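Bifunctional autolysin (Staphylococcus aureus subsp. aureus Mu50, PDB 6FXO) probably cleaves the cell-wall peptidoglycan of staphylococci, acting here through a glucosaminidase of glycoside hydrolase family 73 with a lysozyme-like fold. Local coordinates at residues G191-T194 and L195-R199; V214-A217 and N218-K222. One frame throughout, in Å; residues are numbered along the deposited sequence.

In the fold
Contacts 1 and 2 follow each other along the chain and lie within the one glucosaminidase region, their centres about 11 Å apart. Contact 1 is the loop that enters helix 195-200 with the helix's first residues; contact 2 is the opening of the next helix, 216-231. The two meet directly through Leu195, whose CD1 lies 3.5 Å from Ala221 N and whose carbonyl O is 3.3 Å from Ala217 CB. The short helix therefore rests on the first turns of the long one. On another side of contact 1, Lys197 makes a salt bridge with Asp239 of strand 237-242, tying helix 195-200 to the two-stranded parallel sheet.

Contact 1: G191-T194 and L195-R199; sequences GQNT and LYKMR
Thr194 caps helix 195-200: its OG1 accepts from Lys197 N at 3.2 Å, the capping bond at the point where the loop becomes the helix. The hydroxyl gets there because OG1 sits between the backbone N and the carbonyl carbon (chi1 49°), facing the first turn. Thr194 O takes the first helical bond, from Met198 N at 3.0 Å.

Lys197 runs back past the cap as a nearly fully extended chain. Lys197 CG passes 3.4 Å from Thr194 OG1, and the end of the chain comes alongside Asn193, the two side chains pointing the same way. Lys197 NZ gives a bond to Asn193 OD1 at 2.6 Å, the donor tilted modestly from the carbonyl plane. The ammonium also forms a salt bridge with Asp239 of strand 237-242, a neighbour likely to favour its charged form. A water accepts from Asn193 ND2 and, weakly, from Lys197 NZ, so both ends of the asparagine amide are engaged.

Gln192, centre of an inverse gamma turn, reaches toward the helix from before the cap. Its amide is gripped at both ends: OE1 by His208 ND1, while Gln192 NE2 gives a nearly straight bond (N-H...O 170°) to Lys197 O at 2.7 Å. That oxygen lies in the plane of the glutamine amide, although the donor stands 33° out of the carbonyl plane. Met198, extended beyond CG, lies beside the turn, with Met198 CG 3.9 Å from Gln192 CB and the methyl Met198 CE 3.2 Å from Gln192 O.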
# COMPACT_ATOMS: atom_id res chain seq x y z
N GLY A 191 -3.86 10.56 -7.50
CA GLY A 191 -4.16 9.67 -8.62
C GLY A 191 -3.43 8.34 -8.76
O GLY A 191 -3.78 7.52 -9.62
N GLN A 192 -2.40 8.09 -7.94
CA GLN A 192 -1.79 6.78 -8.15
C GLN A 192 -2.48 5.83 -7.19
O GLN A 192 -1.96 5.56 -6.11
CB GLN A 192 -0.29 6.91 -7.95
CG GLN A 192 0.29 7.53 -9.21
CD GLN A 192 1.70 8.05 -9.05
OE1 GLN A 192 1.90 9.20 -8.64
NE2 GLN A 192 2.69 7.21 -9.41
N ASN A 193 -3.69 5.37 -7.59
CA ASN A 193 -4.48 4.47 -6.76
C ASN A 193 -4.31 2.96 -6.77
O ASN A 193 -5.16 2.28 -6.22
CB ASN A 193 -5.97 4.79 -6.81
CG ASN A 193 -6.56 5.17 -8.13
OD1 ASN A 193 -6.40 4.47 -9.12
ND2 ASN A 193 -7.40 6.20 -8.19
N THR A 194 -3.30 2.44 -7.43
CA THR A 194 -3.11 1.00 -7.44
C THR A 194 -1.64 0.89 -7.36
O THR A 194 -0.96 1.80 -7.81
CB THR A 194 -3.50 0.37 -8.76
OG1 THR A 194 -2.88 1.13 -9.80
CG2 THR A 194 -4.98 0.27 -8.93
N LEU A 195 -1.15 -0.23 -6.85
CA LEU A 195 0.31 -0.35 -6.77
C LEU A 195 1.02 -0.22 -8.19
O LEU A 195 2.15 0.13 -8.23
CB LEU A 195 0.79 -1.67 -6.07
CG LEU A 195 0.09 -2.07 -4.72
CD1 LEU A 195 0.23 -3.51 -4.45
CD2 LEU A 195 0.57 -1.25 -3.55
N TYR A 196 0.34 -0.50 -9.27
CA TYR A 196 0.96 -0.40 -10.53
C TYR A 196 1.13 1.12 -10.88
O TYR A 196 2.20 1.53 -11.33
CB TYR A 196 0.09 -1.08 -11.60
CG TYR A 196 0.76 -1.26 -12.94
CD1 TYR A 196 0.75 -0.25 -13.90
CD2 TYR A 196 1.41 -2.45 -13.25
CE1 TYR A 196 1.37 -0.42 -15.15
CE2 TYR A 196 2.02 -2.63 -14.48
CZ TYR A 196 2.00 -1.62 -15.42
OH TYR A 196 2.60 -1.83 -16.62
N LYS A 197 0.09 1.95 -10.65
CA LYS A 197 0.18 3.35 -10.95
C LYS A 197 1.26 3.95 -10.06
O LYS A 197 1.96 4.87 -10.51
CB LYS A 197 -1.17 4.06 -10.76
CG LYS A 197 -2.23 3.76 -11.88
CD LYS A 197 -3.66 4.16 -11.38
CE LYS A 197 -4.84 4.24 -12.37
NZ LYS A 197 -6.22 4.42 -11.72
N MET A 198 1.40 3.42 -8.83
CA MET A 198 2.44 4.00 -7.95
C MET A 198 3.86 3.72 -8.44
O MET A 198 4.73 4.54 -8.17
CB MET A 198 2.32 3.60 -6.48
CG MET A 198 0.97 3.79 -5.92
SD MET A 198 0.88 3.14 -4.25
CE MET A 198 -0.75 3.60 -3.83
N ARG A 199 4.03 2.61 -9.14
CA ARG A 199 5.31 2.22 -9.66
C ARG A 199 5.66 2.77 -11.02
O ARG A 199 6.73 3.37 -11.14
CB ARG A 199 5.49 0.67 -9.70
CG ARG A 199 6.89 0.18 -10.29
CD ARG A 199 8.11 0.73 -9.47
NE ARG A 199 9.39 0.38 -10.06
CZ ARG A 199 9.88 0.86 -11.19
NH1 ARG A 199 9.17 1.75 -11.90
NH2 ARG A 199 11.04 0.43 -11.64
O HOH W 1 -7.86 7.14 -10.75

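Contact 2: V214-A217 and N218-K222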
# COMPACT_ATOMS: atom_id res chain seq x y z
N VAL A 214 11.82 -2.85 -10.03
CA VAL A 214 10.84 -3.23 -10.98
C VAL A 214 9.89 -4.17 -10.49
O VAL A 214 8.85 -4.39 -11.14
CB VAL A 214 11.57 -3.75 -12.24
CG1 VAL A 214 12.59 -2.68 -12.72
CG2 VAL A 214 12.31 -5.08 -11.90
N ASP A 215 10.22 -4.79 -9.34
CA ASP A 215 9.39 -5.78 -8.68
C ASP A 215 8.58 -5.21 -7.52
O ASP A 215 7.77 -5.94 -6.94
CB ASP A 215 10.21 -7.02 -8.21
CG ASP A 215 10.55 -7.95 -9.36
OD1 ASP A 215 9.59 -8.52 -9.98
OD2 ASP A 215 11.76 -8.15 -9.62
N TRP A 216 8.80 -3.93 -7.21
CA TRP A 216 8.06 -3.31 -6.11
C TRP A 216 6.49 -3.44 -6.12
O TRP A 216 5.99 -3.56 -5.03
CB TRP A 216 8.40 -1.83 -6.11
CG TRP A 216 7.82 -1.05 -4.88
CD1 TRP A 216 8.42 -0.83 -3.66
CD2 TRP A 216 6.50 -0.43 -4.79
NE1 TRP A 216 7.56 -0.13 -2.81
CE2 TRP A 216 6.37 0.12 -3.50
CE3 TRP A 216 5.44 -0.30 -5.70
CZ2 TRP A 216 5.23 0.80 -3.09
CZ3 TRP A 216 4.32 0.42 -5.33
CH2 TRP A 216 4.22 0.97 -4.03
N ALA A 217 5.74 -3.37 -7.28
CA ALA A 217 4.28 -3.49 -7.19
C ALA A 217 3.98 -4.97 -7.03
O ALA A 217 2.95 -5.33 -6.42
CB ALA A 217 3.51 -2.88 -8.43
N ASN A 218 4.82 -5.81 -7.64
CA ASN A 218 4.61 -7.27 -7.52
C ASN A 218 4.84 -7.75 -6.06
O ASN A 218 4.09 -8.58 -5.54
CB ASN A 218 5.54 -8.12 -8.42
CG ASN A 218 5.52 -7.81 -9.88
OD1 ASN A 218 4.44 -7.64 -10.45
ND2 ASN A 218 6.67 -7.86 -10.59
N ILE A 219 5.85 -7.21 -5.40
CA ILE A 219 6.09 -7.65 -4.05
C ILE A 219 4.95 -7.20 -3.17
O ILE A 219 4.41 -8.03 -2.44
CB ILE A 219 7.45 -7.12 -3.56
CG1 ILE A 219 8.58 -7.94 -4.15
CG2 ILE A 219 7.55 -7.05 -2.03
CD1 ILE A 219 9.84 -7.20 -3.85
N ASN A 220 4.57 -5.87 -3.29
CA ASN A 220 3.51 -5.36 -2.51
C ASN A 220 2.18 -6.05 -2.87
O ASN A 220 1.31 -6.19 -1.99
CB ASN A 220 3.53 -3.85 -2.56
CG ASN A 220 4.81 -3.35 -1.86
OD1 ASN A 220 4.81 -3.37 -0.64
ND2 ASN A 220 5.94 -2.89 -2.54
N ALA A 221 2.00 -6.51 -4.12
CA ALA A 221 0.78 -7.13 -4.39
C ALA A 221 0.74 -8.46 -3.60
O ALA A 221 -0.35 -8.81 -3.10
CB ALA A 221 0.51 -7.38 -5.85
N LYS A 222 1.95 -9.12 -3.43
CA LYS A 222 2.03 -10.40 -2.69
C LYS A 222 1.61 -10.23 -1.24
O LYS A 222 0.79 -11.01 -0.71
CB LYS A 222 3.48 -11.04 -2.74
CG LYS A 222 3.82 -11.86 -4.03
CD LYS A 222 5.38 -12.05 -4.34
CE LYS A 222 5.72 -12.83 -5.64
NZ LYS A 222 7.21 -13.01 -5.95
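Asn220 has CG anti to its own carbonyl carbon (chi1 -67°), which sends the amide back along the helix toward Trp216, while the tryptophan, with CG opposite its backbone N (chi1 -173°), turns one face of its indole to the returning amide. The setting is the first turns of helix 216-231, and the pairing is one of residues i and i+4. Asn220 ND2 gives a hydrogen bond to Trp216 O at 2.6 Å, and Asn220 N gives the ordinary helical bond to Trp216 O at 3.2 Å. One carbonyl thus takes two donors from a single residue: the side-chain nitrogen is tilted modestly from the carbonyl plane, whereas the backbone nitrogen stands well above it. The ND2 bond restrains the rotation of the asparagine amide.

The same ND2 lies over one face of the indole, 3.1 Å above its plane and offset toward the rim, with the amide and ring planes inclined to each other by 50°. The tryptophan ring also stacks with Tyr210.

A second polar pair sits at the entry to the helix. Asp215 OD1 is met on its anti side by Asn218 ND2, which keeps the acceptor within its own amide plane; the two flat groups are strongly twisted against each other. Asn218 OD1 is taken by Gln63 NE2, so both ends of this amide are used. Asp215 O, the acceptor of the opening helical bond, receives Ile219 N at 2.8 Å, and Ile219 CG1 passes 3.5 Å from that same oxygen. Two residues further on, Ala221 N bonds to Ala217 O, with Ala221 CB 3.2 Å from that carbonyl oxygen.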